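Local coordinates for protein iron transport multicopper oxidase FET3 (Saccharomyces cerevisiae, PDB 1ZPU) that oxidises ferrous to ferric iron with molecular oxygen using four bound copper ions for high-affinity iron uptake, and also oxidises cuprous copper, at residues Glu141-Leu146 against Ile166-Ile171; Phe198-Phe203 against Asp258-Val263; Gln254-Thr259 against Leu268-Thr273. All coordinates share one frame; numbering follows the deposited sequence.

Interaction 1: Glu141-Leu146 against Ile166-Ile171. With MAN (alpha-D-mannopyranose), chain H.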
loop_
_atom_site.group_PDB
_atom_site.type_symbol
_atom_site.label_atom_id
_atom_site.label_comp_id
_atom_site.label_asym_id
_atom_site.label_seq_id
_atom_site.Cartn_x
_atom_site.Cartn_y
_atom_site.Cartn_z
ATOM N N GLU A 141 4.066 -11.066 6.227
ATOM C CA GLU A 141 4.550 -11.532 7.536
ATOM C C GLU A 141 3.335 -11.857 8.399
ATOM O O GLU A 141 2.220 -11.449 8.068
ATOM C CB GLU A 141 5.457 -10.510 8.227
ATOM C CG GLU A 141 4.725 -9.313 8.864
ATOM C CD GLU A 141 4.214 -8.312 7.838
ATOM O OE1 GLU A 141 5.043 -7.501 7.337
ATOM O OE2 GLU A 141 2.984 -8.353 7.534
ATOM N N TRP A 142 3.550 -12.582 9.494
ATOM C CA TRP A 142 2.456 -12.960 10.375
ATOM C C TRP A 142 2.791 -12.716 11.869
ATOM O O TRP A 142 3.893 -13.047 12.341
ATOM C CB TRP A 142 2.078 -14.417 10.106
ATOM C CG TRP A 142 0.848 -14.836 10.797
ATOM C CD1 TRP A 142 0.737 -15.758 11.792
ATOM C CD2 TRP A 142 -0.461 -14.343 10.559
ATOM N NE1 TRP A 142 -0.569 -15.878 12.194
ATOM C CE2 TRP A 142 -1.329 -15.011 11.458
ATOM C CE3 TRP A 142 -0.993 -13.389 9.687
ATOM C CZ2 TRP A 142 -2.689 -14.765 11.500
ATOM C CZ3 TRP A 142 -2.366 -13.146 9.737
ATOM C CH2 TRP A 142 -3.188 -13.835 10.638
ATOM N N TYR A 143 1.844 -12.120 12.589
ATOM C CA TYR A 143 1.964 -11.868 14.031
ATOM C C TYR A 143 1.098 -12.842 14.784
ATOM O O TYR A 143 0.093 -13.313 14.262
ATOM C CB TYR A 143 1.536 -10.436 14.387
ATOM C CG TYR A 143 2.524 -9.362 13.972
ATOM C CD1 TYR A 143 2.545 -8.879 12.674
ATOM C CD2 TYR A 143 3.437 -8.839 14.875
ATOM C CE1 TYR A 143 3.443 -7.904 12.278
ATOM C CE2 TYR A 143 4.349 -7.854 14.491
ATOM C CZ TYR A 143 4.339 -7.396 13.184
ATOM O OH TYR A 143 5.217 -6.422 12.773
ATOM N N HIS A 144 1.490 -13.142 16.015
ATOM C CA HIS A 144 0.729 -14.029 16.890
ATOM C C HIS A 144 -0.246 -13.284 17.771
ATOM O O HIS A 144 -1.116 -13.882 18.383
ATOM C CB HIS A 144 1.691 -14.805 17.762
ATOM C CG HIS A 144 2.318 -15.954 17.052
ATOM N ND1 HIS A 144 2.904 -17.013 17.718
ATOM C CD2 HIS A 144 2.406 -16.236 15.732
ATOM C CE1 HIS A 144 3.346 -17.886 16.831
ATOM N NE2 HIS A 144 3.059 -17.435 15.623
ATOM N N ASP A 145 -0.077 -11.975 17.860
ATOM C CA ASP A 145 -0.998 -11.140 18.583
ATOM C C ASP A 145 -1.710 -10.228 17.601
ATOM O O ASP A 145 -1.140 -9.830 16.590
ATOM C CB ASP A 145 -0.250 -10.317 19.631
ATOM C CG ASP A 145 0.424 -11.189 20.697
ATOM O OD1 ASP A 145 -0.191 -11.441 21.777
ATOM O OD2 ASP A 145 1.573 -11.622 20.450
ATOM N N LEU A 146 -2.958 -9.899 17.908
ATOM C CA LEU A 146 -3.744 -8.967 17.110
ATOM C C LEU A 146 -3.150 -7.573 17.174
ATOM O O LEU A 146 -2.505 -7.199 18.149
ATOM C CB LEU A 146 -5.176 -8.908 17.620
ATOM C CG LEU A 146 -6.033 -10.168 17.595
ATOM C CD1 LEU A 146 -5.767 -11.043 18.828
ATOM C CD2 LEU A 146 -7.458 -9.710 17.593
ATOM N N ILE A 166 7.867 -6.875 16.306
ATOM C CA ILE A 166 8.502 -7.872 15.462
ATOM C C ILE A 166 7.575 -9.052 15.198
ATOM O O ILE A 166 7.033 -9.627 16.142
ATOM C CB ILE A 166 9.826 -8.303 16.110
ATOM C CG1 ILE A 166 10.781 -7.109 16.086
ATOM C CG2 ILE A 166 10.448 -9.480 15.379
ATOM C CD1 ILE A 166 11.595 -6.984 17.313
ATOM N N PRO A 167 7.382 -9.404 13.906
ATOM C CA PRO A 167 6.483 -10.486 13.480
ATOM C C PRO A 167 7.058 -11.859 13.814
ATOM O O PRO A 167 8.232 -11.958 14.147
ATOM C CB PRO A 167 6.401 -10.302 11.968
ATOM C CG PRO A 167 7.562 -9.517 11.585
ATOM C CD PRO A 167 8.064 -8.762 12.771
ATOM N N GLN A 168 6.247 -12.909 13.729
ATOM C CA GLN A 168 6.689 -14.216 14.173
ATOM C C GLN A 168 7.127 -15.123 13.049
ATOM O O GLN A 168 7.912 -16.035 13.279
ATOM C CB GLN A 168 5.623 -14.881 15.032
ATOM C CG GLN A 168 5.665 -14.447 16.507
ATOM C CD GLN A 168 5.445 -12.947 16.683
ATOM O OE1 GLN A 168 4.317 -12.463 16.642
ATOM N NE2 GLN A 168 6.531 -12.209 16.858
ATOM N N ASN A 169 6.630 -14.864 11.839
ATOM C CA ASN A 169 6.941 -15.672 10.668
ATOM C C ASN A 169 6.576 -14.999 9.365
ATOM O O ASN A 169 5.712 -14.124 9.328
ATOM C CB ASN A 169 6.187 -17.008 10.718
ATOM C CG ASN A 169 7.011 -18.120 11.324
ATOM O OD1 ASN A 169 8.164 -18.380 10.913
ATOM N ND2 ASN A 169 6.434 -18.787 12.313
ATOM N N LEU A 170 7.225 -15.440 8.289
ATOM C CA LEU A 170 6.780 -15.131 6.933
ATOM C C LEU A 170 5.752 -16.159 6.463
ATOM O O LEU A 170 5.891 -17.355 6.728
ATOM C CB LEU A 170 7.975 -15.111 5.962
ATOM C CG LEU A 170 8.982 -13.970 6.157
ATOM C CD1 LEU A 170 10.070 -13.983 5.106
ATOM C CD2 LEU A 170 8.261 -12.631 6.145
ATOM N N ILE A 171 4.730 -15.696 5.755
ATOM C CA ILE A 171 3.728 -16.577 5.181
ATOM C C ILE A 171 3.518 -16.335 3.678
ATOM O O ILE A 171 3.856 -15.267 3.164
ATOM C CB ILE A 171 2.414 -16.488 5.966
ATOM C CG1 ILE A 171 1.929 -15.034 6.046
ATOM C CG2 ILE A 171 2.606 -17.062 7.352
ATOM C CD1 ILE A 171 0.518 -14.909 6.469
HETATM C C1 MAN H . 9.193 -21.045 15.811
HETATM C C2 MAN H . 9.594 -20.499 14.446
HETATM C C3 MAN H . 9.849 -19.000 14.500
HETATM C C4 MAN H . 8.689 -18.297 15.190
HETATM C C5 MAN H . 8.449 -18.890 16.561
HETATM C C6 MAN H . 7.241 -18.227 17.195
HETATM O O2 MAN H . 8.545 -20.719 13.544
HETATM O O3 MAN H . 9.979 -18.481 13.195
HETATM O O4 MAN H . 8.964 -16.929 15.317
HETATM O O5 MAN H . 8.174 -20.265 16.408
HETATM O O6 MAN H . 6.966 -18.910 18.397
#
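W142 pairs with Q168 and N169 together, a classic beta bulge at the end of a two-strand antiparallel pairing. W142 N donates to N169 O at 2.7 Å. W142 O accepts Q168 N, also at 2.7 Å, and a weaker bond from N169 N. One residue back, E141 and L170 form a non-hydrogen-bonded pair.

Within the bulge, the Q168 side chain carries much of the contact. Its CB lies over one face of the H144 ring, 3.6 Å from H144 CD2. Its CG sits above the centre of the same ring, a CH-pi contact of 3.8 Å to the centroid. The chain then bends (chi2 61°) and brings CD to within 4.0 Å of H144 N. At the tip OE1 accepts a hydrogen bond from H144 N on a lone pair, in the carbonyl plane, at 3.0 Å. NE2 turns back to I166 O at 2.7 Å. Both ends of the amide are thus held, which fixes its rotation. The H144 ring stands 81° from the amide plane, and its NE2 bonds to D17.

P167 touches both Y143 and E141. Its CA lies over one face of the Y143 ring, toward the rim, while its CB meets E141 CG at 3.7 Å. Y143 OH bonds to P165 O and W467 NE1. On the face that carries W142 and N169, W142 CB touches I171 CG2. N169 ND2 donates to mannose O2, so a glycan is held at this edge.

The contact joins strand 133-142 to strand 169-172, an outermost strand of its sheet in the second cupredoxin-like domain. Strand 22-27 packs on W142, helix 147-154 on Y143, and strand 250-256 on P167 and L170.

Interaction 2: Phe198-Phe203 against Asp258-Val263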
loop_
_atom_site.group_PDB
_atom_site.type_symbol
_atom_site.label_atom_id
_atom_site.label_comp_id
_atom_site.label_asym_id
_atom_site.label_seq_id
_atom_site.Cartn_x
_atom_site.Cartn_y
_atom_site.Cartn_z
ATOM N N PHE A 198 4.194 -4.744 7.154
ATOM C CA PHE A 198 5.425 -4.188 7.685
ATOM C C PHE A 198 6.610 -4.474 6.771
ATOM O O PHE A 198 7.095 -3.605 6.077
ATOM C CB PHE A 198 5.657 -4.736 9.114
ATOM C CG PHE A 198 6.932 -4.279 9.776
ATOM C CD1 PHE A 198 7.595 -3.123 9.378
ATOM C CD2 PHE A 198 7.439 -4.993 10.856
ATOM C CE1 PHE A 198 8.766 -2.700 10.035
ATOM C CE2 PHE A 198 8.622 -4.576 11.512
ATOM C CZ PHE A 198 9.273 -3.436 11.095
ATOM N N VAL A 199 7.030 -5.722 6.754
ATOM C CA VAL A 199 8.371 -6.090 6.347
ATOM C C VAL A 199 8.568 -6.318 4.823
ATOM O O VAL A 199 7.797 -7.020 4.178
ATOM C CB VAL A 199 8.743 -7.311 7.212
ATOM C CG1 VAL A 199 9.429 -8.410 6.424
ATOM C CG2 VAL A 199 9.527 -6.874 8.414
ATOM N N SER A 200 9.587 -5.714 4.237
ATOM C CA SER A 200 9.967 -6.048 2.845
ATOM C C SER A 200 10.474 -7.489 2.739
ATOM O O SER A 200 11.025 -8.038 3.692
ATOM C CB SER A 200 11.109 -5.154 2.367
ATOM O OG SER A 200 10.795 -3.776 2.373
ATOM N N GLN A 201 10.331 -8.106 1.579
ATOM C CA GLN A 201 10.821 -9.469 1.435
ATOM C C GLN A 201 11.668 -9.639 0.204
ATOM O O GLN A 201 11.402 -9.022 -0.835
ATOM C CB GLN A 201 9.666 -10.445 1.356
ATOM C CG GLN A 201 8.795 -10.491 2.600
ATOM C CD GLN A 201 7.868 -11.677 2.580
ATOM O OE1 GLN A 201 8.188 -12.713 1.983
ATOM N NE2 GLN A 201 6.717 -11.544 3.207
ATOM N N TYR A 202 12.692 -10.477 0.306
ATOM C CA TYR A 202 13.383 -10.928 -0.888
ATOM C C TYR A 202 12.683 -12.185 -1.348
ATOM O O TYR A 202 12.242 -13.002 -0.526
ATOM C CB TYR A 202 14.848 -11.234 -0.627
ATOM C CG TYR A 202 15.635 -10.103 -0.053
ATOM C CD1 TYR A 202 15.700 -9.926 1.325
ATOM C CD2 TYR A 202 16.339 -9.218 -0.879
ATOM C CE1 TYR A 202 16.431 -8.899 1.876
ATOM C CE2 TYR A 202 17.083 -8.175 -0.340
ATOM C CZ TYR A 202 17.123 -8.022 1.046
ATOM O OH TYR A 202 17.837 -7.001 1.641
ATOM N N PHE A 203 12.568 -12.340 -2.657
ATOM C CA PHE A 203 11.900 -13.491 -3.211
ATOM C C PHE A 203 12.700 -14.073 -4.353
ATOM O O PHE A 203 13.170 -13.331 -5.223
ATOM C CB PHE A 203 10.521 -13.103 -3.719
ATOM C CG PHE A 203 9.767 -14.241 -4.319
ATOM C CD1 PHE A 203 8.972 -15.054 -3.519
ATOM C CD2 PHE A 203 9.857 -14.511 -5.686
ATOM C CE1 PHE A 203 8.269 -16.108 -4.068
ATOM C CE2 PHE A 203 9.171 -15.560 -6.246
ATOM C CZ PHE A 203 8.379 -16.371 -5.439
ATOM N N ASP A 258 15.708 -8.003 7.324
ATOM C CA ASP A 258 15.805 -7.892 8.778
ATOM C C ASP A 258 16.362 -6.535 9.211
ATOM O O ASP A 258 16.321 -6.162 10.379
ATOM C CB ASP A 258 16.615 -9.058 9.353
ATOM C CG ASP A 258 17.971 -9.195 8.706
ATOM O OD1 ASP A 258 18.362 -10.338 8.377
ATOM O OD2 ASP A 258 18.641 -8.160 8.514
ATOM N N THR A 259 16.887 -5.814 8.237
ATOM C CA THR A 259 17.245 -4.410 8.359
ATOM C C THR A 259 16.126 -3.586 9.011
ATOM O O THR A 259 16.380 -2.688 9.812
ATOM C CB THR A 259 17.563 -3.910 6.946
ATOM O OG1 THR A 259 18.957 -4.091 6.733
ATOM C CG2 THR A 259 17.128 -2.438 6.679
ATOM N N MET A 260 14.887 -3.919 8.675
ATOM C CA MET A 260 13.734 -3.155 9.113
ATOM C C MET A 260 13.331 -3.516 10.528
ATOM O O MET A 260 12.560 -2.789 11.155
ATOM C CB MET A 260 12.571 -3.363 8.139
ATOM C CG MET A 260 12.976 -3.026 6.714
ATOM S SD MET A 260 11.723 -3.287 5.470
ATOM C CE MET A 260 10.522 -1.994 5.827
ATOM N N LEU A 261 13.873 -4.627 11.020
ATOM C CA LEU A 261 13.540 -5.138 12.339
ATOM C C LEU A 261 14.373 -4.440 13.395
ATOM O O LEU A 261 15.576 -4.275 13.218
ATOM C CB LEU A 261 13.766 -6.646 12.394
ATOM C CG LEU A 261 12.863 -7.542 11.533
ATOM C CD1 LEU A 261 13.178 -9.007 11.803
ATOM C CD2 LEU A 261 11.373 -7.274 11.770
ATOM N N ASP A 262 13.741 -4.025 14.490
ATOM C CA ASP A 262 14.459 -3.330 15.541
ATOM C C ASP A 262 15.544 -4.229 16.119
ATOM O O ASP A 262 16.690 -3.825 16.225
ATOM C CB ASP A 262 13.512 -2.867 16.638
ATOM C CG ASP A 262 14.240 -2.136 17.747
ATOM O OD1 ASP A 262 14.263 -2.653 18.899
ATOM O OD2 ASP A 262 14.822 -1.055 17.459
ATOM N N VAL A 263 15.161 -5.441 16.501
ATOM C CA VAL A 263 16.083 -6.472 16.973
ATOM C C VAL A 263 15.693 -7.779 16.286
ATOM O O VAL A 263 14.561 -7.946 15.867
ATOM C CB VAL A 263 16.043 -6.651 18.542
ATOM C CG1 VAL A 263 16.440 -5.358 19.261
ATOM C CG2 VAL A 263 14.682 -7.116 19.030
#
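M260 is the main bump of this contact. It projects from a short 3-10 turn toward the chain at F198-S200. CG is anti to the carbonyl carbon (chi1 -55°). The chain then runs straight to SD before it bends at chi3. SD comes to rest against S200, 3.3 Å from OG. S200 N points a weak, fairly straight hydrogen bond at the same sulfur, 3.5 Å away. CE turns aside to F198 O, at 3.8 Å. The methionine tip therefore fits a hollow lined by the F198 carbonyl and S200. The hydrogen bond of S200 OG is with Y229 OH; its approach to SD is packing.

The next bump is L261. Its CD2 rests in the notch formed by V199 CG2 and F198 CE2, 3.9 Å from each. V199 CG2 itself lies over one face of the F198 ring, toward the rim. The tip of that ring, CZ, reaches the M260 carbonyl oxygen at 3.4 Å. The 3-10 turn is closed by L261 N to D258 O.

The contact joins two loops beside the type 1 copper site; the M260 side chain is about 7 Å from that of H392, a ligand of that copper. One loop leads into strand 201-205. The other follows strand 250-256, whose F256 touches V199 and L261. W467 meets the F198 ring edge-to-face.

Interaction 3: Gln254-Thr259 against Leu268-Thr273. With NAG (2-acetamido-2-deoxy-beta-D-glucopyranose), chain L; MAN (alpha-D-mannopyranose), chain H.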
loop_
_atom_site.group_PDB
_atom_site.type_symbol
_atom_site.label_atom_id
_atom_site.label_comp_id
_atom_site.label_asym_id
_atom_site.label_seq_id
_atom_site.Cartn_x
_atom_site.Cartn_y
_atom_site.Cartn_z
ATOM N N GLN A 254 11.411 -17.205 0.331
ATOM C CA GLN A 254 11.149 -15.835 0.777
ATOM C C GLN A 254 11.980 -15.495 2.037
ATOM O O GLN A 254 12.162 -16.336 2.930
ATOM C CB GLN A 254 9.634 -15.558 0.931
ATOM C CG GLN A 254 8.976 -16.144 2.120
ATOM C CD GLN A 254 7.442 -16.212 2.002
ATOM O OE1 GLN A 254 6.878 -17.295 1.860
ATOM N NE2 GLN A 254 6.767 -15.067 2.107
ATOM N N LYS A 255 12.503 -14.273 2.090
ATOM C CA LYS A 255 13.423 -13.894 3.161
ATOM C C LYS A 255 13.071 -12.524 3.727
ATOM O O LYS A 255 12.753 -11.613 2.961
ATOM C CB LYS A 255 14.854 -13.883 2.604
ATOM C CG LYS A 255 15.940 -13.799 3.645
ATOM C CD LYS A 255 17.307 -13.682 2.997
ATOM C CE LYS A 255 18.428 -14.007 3.970
ATOM N NZ LYS A 255 18.105 -13.627 5.381
ATOM N N PHE A 256 13.116 -12.392 5.055
ATOM C CA PHE A 256 12.910 -11.110 5.728
ATOM C C PHE A 256 13.963 -10.104 5.275
ATOM O O PHE A 256 15.125 -10.471 5.039
ATOM C CB PHE A 256 13.132 -11.272 7.226
ATOM C CG PHE A 256 11.896 -11.519 8.033
ATOM C CD1 PHE A 256 11.514 -12.811 8.360
ATOM C CD2 PHE A 256 11.174 -10.451 8.558
ATOM C CE1 PHE A 256 10.402 -13.031 9.133
ATOM C CE2 PHE A 256 10.059 -10.655 9.344
ATOM C CZ PHE A 256 9.661 -11.944 9.631
ATOM N N ASP A 257 13.581 -8.833 5.181
ATOM C CA ASP A 257 14.558 -7.747 5.195
ATOM C C ASP A 257 14.769 -7.341 6.657
ATOM O O ASP A 257 14.083 -6.455 7.182
ATOM C CB ASP A 257 14.049 -6.577 4.379
ATOM C CG ASP A 257 14.974 -5.383 4.414
ATOM O OD1 ASP A 257 14.659 -4.408 3.702
ATOM O OD2 ASP A 257 15.998 -5.399 5.143
ATOM N N ASP A 258 15.708 -8.003 7.324
ATOM C CA ASP A 258 15.805 -7.892 8.778
ATOM C C ASP A 258 16.362 -6.535 9.211
ATOM O O ASP A 258 16.321 -6.162 10.379
ATOM C CB ASP A 258 16.615 -9.058 9.353
ATOM C CG ASP A 258 17.971 -9.195 8.706
ATOM O OD1 ASP A 258 18.362 -10.338 8.377
ATOM O OD2 ASP A 258 18.641 -8.160 8.514
ATOM N N THR A 259 16.887 -5.814 8.237
ATOM C CA THR A 259 17.245 -4.410 8.359
ATOM C C THR A 259 16.126 -3.586 9.011
ATOM O O THR A 259 16.380 -2.688 9.812
ATOM C CB THR A 259 17.563 -3.910 6.946
ATOM O OG1 THR A 259 18.957 -4.091 6.733
ATOM C CG2 THR A 259 17.128 -2.438 6.679
ATOM N N LEU A 268 13.605 -16.529 15.532
ATOM C CA LEU A 268 12.845 -16.122 14.343
ATOM C C LEU A 268 13.435 -16.691 13.063
ATOM O O LEU A 268 14.576 -16.390 12.705
ATOM C CB LEU A 268 12.754 -14.596 14.214
ATOM C CG LEU A 268 12.139 -14.036 12.926
ATOM C CD1 LEU A 268 10.741 -14.580 12.696
ATOM C CD2 LEU A 268 12.116 -12.523 12.959
ATOM N N GLN A 269 12.637 -17.507 12.377
ATOM C CA GLN A 269 13.008 -18.015 11.062
ATOM C C GLN A 269 13.038 -16.863 10.073
ATOM O O GLN A 269 11.997 -16.394 9.627
ATOM C CB GLN A 269 12.046 -19.113 10.603
ATOM C CG GLN A 269 12.192 -20.412 11.387
ATOM C CD GLN A 269 13.600 -21.023 11.270
ATOM O OE1 GLN A 269 14.084 -21.297 10.161
ATOM N NE2 GLN A 269 14.258 -21.230 12.410
ATOM N N LEU A 270 14.236 -16.383 9.765
ATOM C CA LEU A 270 14.377 -15.236 8.882
ATOM C C LEU A 270 14.062 -15.603 7.443
ATOM O O LEU A 270 13.555 -14.765 6.666
ATOM C CB LEU A 270 15.777 -14.647 8.975
ATOM C CG LEU A 270 16.167 -13.883 10.233
ATOM C CD1 LEU A 270 17.568 -13.306 10.049
ATOM C CD2 LEU A 270 15.138 -12.799 10.581
ATOM N N ASN A 271 14.359 -16.843 7.073
ATOM C CA ASN A 271 14.045 -17.271 5.717
ATOM C C ASN A 271 13.186 -18.517 5.643
ATOM O O ASN A 271 13.404 -19.451 6.365
ATOM C CB ASN A 271 15.282 -17.279 4.783
ATOM C CG ASN A 271 16.536 -17.761 5.451
ATOM O OD1 ASN A 271 16.591 -18.893 5.892
ATOM N ND2 ASN A 271 17.567 -16.913 5.507
ATOM N N ALA A 272 12.180 -18.490 4.785
ATOM C CA ALA A 272 11.162 -19.530 4.724
ATOM C C ALA A 272 11.163 -20.240 3.369
ATOM O O ALA A 272 11.305 -19.600 2.325
ATOM C CB ALA A 272 9.820 -18.944 4.993
ATOM N N THR A 273 11.013 -21.564 3.396
ATOM C CA THR A 273 11.058 -22.383 2.183
ATOM C C THR A 273 9.680 -22.929 1.824
ATOM O O THR A 273 8.994 -23.520 2.661
ATOM C CB THR A 273 12.011 -23.617 2.317
ATOM O OG1 THR A 273 13.309 -23.225 2.783
ATOM C CG2 THR A 273 12.135 -24.352 1.006
HETATM C C1 NAG L . 18.889 -17.533 5.335
HETATM C C2 NAG L . 19.864 -18.450 6.064
HETATM C C3 NAG L . 21.326 -17.990 5.990
HETATM C C4 NAG L . 21.778 -17.827 4.557
HETATM C C5 NAG L . 20.794 -16.829 3.945
HETATM C C6 NAG L . 21.114 -16.582 2.473
HETATM C C7 NAG L . 19.428 -19.772 8.066
HETATM C C8 NAG L . 19.193 -21.018 7.259
HETATM N N2 NAG L . 19.464 -18.586 7.440
HETATM O O3 NAG L . 22.190 -18.943 6.563
HETATM O O4 NAG L . 23.120 -17.377 4.585
HETATM O O5 NAG L . 19.434 -17.282 4.046
HETATM O O6 NAG L . 20.826 -17.751 1.740
HETATM O O7 NAG L . 19.583 -19.889 9.282
HETATM C C1 MAN H . 9.193 -21.045 15.811
HETATM C C2 MAN H . 9.594 -20.499 14.446
HETATM C C3 MAN H . 9.849 -19.000 14.500
HETATM C C4 MAN H . 8.689 -18.297 15.190
HETATM C C5 MAN H . 8.449 -18.890 16.561
HETATM C C6 MAN H . 7.241 -18.227 17.195
HETATM O O2 MAN H . 8.545 -20.719 13.544
HETATM O O3 MAN H . 9.979 -18.481 13.195
HETATM O O4 MAN H . 8.964 -16.929 15.317
HETATM O O5 MAN H . 8.174 -20.265 16.408
HETATM O O6 MAN H . 6.966 -18.910 18.397
#
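Q254 O accepts A272 N at 2.8 Å, the shortest of three backbone bonds in this antiparallel beta ladder. The two strands are neighbours in a sheet of the second cupredoxin-like domain. Q254 N returns a bond to A272 O. F256 N donates to L270 O at 2.9 Å, almost straight at 177°. K255 and N271 form the non-hydrogen-bonded pair between these links.

K255 and N271 lie side by side and point the same way. K255 CG is anti to the backbone N (chi1 -168°) and packs on N271 CB at 3.7 Å. On the opposite face, Q254 CG meets A272 CB. Q254 NE2 bonds to Q201 OE1 and I171 O.

F256 and L268 reach toward each other tip to tip, with F256 CE1 3.9 Å from L268 CD1. L268 CD2 lies over one face of the ring, toward its rim. The L270 and Q269 carbonyl oxygens lie at the ring edge. L270 CD2 approaches F256 CB, and L270 CD1 meets D258 OD1 at 3.5 Å.

Two sugars touch this contact. Q269 N donates to mannose O3. N271 ND2 carries a glycan through a covalent bond of 1.5 Å to C1 of N-acetylglucosamine, and K255 CE lies 3.4 Å from O5 of that sugar.

In the fold
The three contacts form one connected region of the second cupredoxin-like domain. E141 of interaction 1 grips the start of interaction 2: its OE1 lies 2.7 Å from V199 N and 2.9 Å from F198 N. Interactions 2 and 3 are joined along neighbouring strands, with Y202 N 2.9 Å from K255 O, and they share D258 and T259. Interactions 1 and 3 meet where P167 CG lies 3.5 Å from F256 CE2. One mannose bridges interactions 1 and 3. Interaction 2 comes nearest the type 1 copper. The F198 side chain is about 5 Å from that of H468, a type 1 copper ligand, and the M260 side chain about 7 Å from a bound copper ion.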